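Local coordinates for probable zinc protease PqqL (Escherichia coli, PDB 6OFS), which probably cleaves peptides or proteins in the periplasm as a zinc-dependent endopeptidase of the M16 family, at residues Q519-S524 against L580-A585. Sequence-based numbering, arbitrary orientation.
Sequences QIIAVS and LLSVSA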
loop_
_atom_site.group_PDB
_atom_site.type_symbol
_atom_site.label_atom_id
_atom_site.label_comp_id
_atom_site.label_asym_id
_atom_site.label_seq_id
_atom_site.Cartn_x
_atom_site.Cartn_y
_atom_site.Cartn_z
ATOM N N GLN A 519 25.008 18.193 1.991
ATOM C CA GLN A 519 24.499 17.477 0.831
ATOM C C GLN A 519 25.176 16.118 0.697
ATOM O O GLN A 519 26.405 16.018 0.746
ATOM C CB GLN A 519 24.673 18.291 -0.459
ATOM C CG GLN A 519 23.854 17.756 -1.637
ATOM C CD GLN A 519 22.417 18.214 -1.620
ATOM O OE1 GLN A 519 22.108 19.405 -1.486
ATOM N NE2 GLN A 519 21.501 17.276 -1.780
ATOM N N ILE A 520 24.348 15.069 0.556
ATOM C CA ILE A 520 24.798 13.713 0.304
ATOM C C ILE A 520 24.206 13.314 -1.037
ATOM O O ILE A 520 22.984 13.353 -1.198
ATOM C CB ILE A 520 24.459 12.692 1.425
ATOM C CG1 ILE A 520 24.950 13.180 2.816
ATOM C CG2 ILE A 520 25.031 11.287 1.078
ATOM C CD1 ILE A 520 24.357 12.429 4.043
ATOM N N ILE A 521 25.071 12.985 -2.010
ATOM C CA ILE A 521 24.623 12.475 -3.301
ATOM C C ILE A 521 25.170 11.081 -3.514
ATOM O O ILE A 521 26.373 10.908 -3.722
ATOM C CB ILE A 521 24.825 13.374 -4.543
ATOM C CG1 ILE A 521 24.412 14.836 -4.269
ATOM C CG2 ILE A 521 24.054 12.784 -5.743
ATOM C CD1 ILE A 521 24.727 15.804 -5.391
ATOM N N ALA A 522 24.278 10.080 -3.465
ATOM C CA ALA A 522 24.622 8.689 -3.743
ATOM C C ALA A 522 24.559 8.576 -5.266
ATOM O O ALA A 522 23.561 8.949 -5.891
ATOM C CB ALA A 522 23.633 7.743 -3.073
ATOM N N VAL A 523 25.697 8.203 -5.857
ATOM C CA VAL A 523 25.891 8.090 -7.302
ATOM C C VAL A 523 26.115 6.633 -7.595
ATOM O O VAL A 523 27.095 6.060 -7.130
ATOM C CB VAL A 523 27.087 8.958 -7.809
ATOM C CG1 VAL A 523 27.223 8.891 -9.332
ATOM C CG2 VAL A 523 26.987 10.408 -7.327
ATOM N N SER A 524 25.207 6.035 -8.357
ATOM C CA SER A 524 25.295 4.632 -8.776
ATOM C C SER A 524 25.808 4.608 -10.215
ATOM O O SER A 524 25.464 5.500 -10.986
ATOM C CB SER A 524 23.915 3.978 -8.702
ATOM O OG SER A 524 23.912 2.670 -9.246
ATOM N N LEU A 580 21.221 9.016 -9.517
ATOM C CA LEU A 580 21.619 9.929 -8.462
ATOM C C LEU A 580 20.554 9.945 -7.399
ATOM O O LEU A 580 19.370 9.883 -7.713
ATOM C CB LEU A 580 21.877 11.356 -8.987
ATOM C CG LEU A 580 22.748 11.506 -10.240
ATOM C CD1 LEU A 580 22.799 12.940 -10.680
ATOM C CD2 LEU A 580 24.166 10.968 -10.032
ATOM N N LEU A 581 20.973 9.976 -6.147
ATOM C CA LEU A 581 20.075 10.053 -5.022
ATOM C C LEU A 581 20.593 11.180 -4.181
ATOM O O LEU A 581 21.656 11.058 -3.572
ATOM C CB LEU A 581 19.997 8.718 -4.265
ATOM C CG LEU A 581 19.171 8.679 -2.964
ATOM C CD1 LEU A 581 17.711 9.076 -3.191
ATOM C CD2 LEU A 581 19.266 7.308 -2.297
ATOM N N SER A 582 19.884 12.324 -4.233
ATOM C CA SER A 582 20.265 13.539 -3.521
ATOM C C SER A 582 19.480 13.749 -2.250
ATOM O O SER A 582 18.252 13.768 -2.272
ATOM C CB SER A 582 20.150 14.763 -4.422
ATOM O OG SER A 582 21.288 14.901 -5.253
ATOM N N VAL A 583 20.206 13.945 -1.143
ATOM C CA VAL A 583 19.645 14.201 0.178
ATOM C C VAL A 583 20.352 15.415 0.816
ATOM O O VAL A 583 21.585 15.452 0.854
ATOM C CB VAL A 583 19.666 12.920 1.055
ATOM C CG1 VAL A 583 19.564 13.237 2.542
ATOM C CG2 VAL A 583 18.560 11.953 0.631
ATOM N N SER A 584 19.558 16.417 1.267
ATOM C CA SER A 584 20.031 17.643 1.922
ATOM C C SER A 584 19.672 17.615 3.406
ATOM O O SER A 584 18.664 17.014 3.773
ATOM C CB SER A 584 19.431 18.881 1.261
ATOM O OG SER A 584 18.213 19.293 1.866
ATOM N N ALA A 585 20.477 18.274 4.253
ATOM C CA ALA A 585 20.262 18.338 5.704
ATOM C C ALA A 585 21.000 19.533 6.329
ATOM O O ALA A 585 21.528 20.383 5.611
ATOM C CB ALA A 585 20.720 17.032 6.357
#
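Ile520 pairs with Val583, and Ala522 with Leu581, as the two hydrogen-bonded pairs of an antiparallel strand contact, each closed by reciprocal N-H to O=C bonds. The pair at Ile520 is the straighter: its N reaches Val583 O at 2.8 Å with an angle of 176° at the hydrogen. At the other pair, Leu581 N meets Ala522 O in the carbonyl plane, whereas Ala522 N approaches Leu581 O tilted from that plane, and both bonds are less straight. CA-H...O contacts add to these, the shortest from Ile521 CA to Leu581 O at 3.3 Å.

Apolar contacts run on both faces. Val523 and Leu580 lie side by side, CD2 of the leucine 3.8 Å from Val523 CG1 and almost as near to CG2; Val523, with Ile521 and Gln519, also packs on helix 848-862. On the other face Ala522 CB meets Leu581 CB at 3.9 Å, both against Phe671, with Leu581 also reaching helix 591-602.

On the face of Val523 and Leu580 the polar side chains lie among aliphatic ones. Ser582 OG sits against the branches of Ile521, 3.3 Å from CG1, a van der Waals contact. Gln519, its CG anti to the backbone N (chi1 -165°) and its chain bent at chi2, folds its amide across the neighbouring strand; NE2 comes within 3.2 Å of Val583 O at an angle too poor for a hydrogen bond, while OE1 lies 3.9 Å from Ser584 CB. An alanine at Gln519 would remove this amide and is likely to uncover the Val583 carbonyl and Ser584 CB and to lose the touch on Gln849. Ser584 OG turns elsewhere, to Thr569 OG1.

Both are inner strands of a seven-stranded mixed sheet in the C-terminal half of this M16-family chain, away from the zinc site. Cohesion rests mainly on four backbone bonds, with modest side-chain packing added.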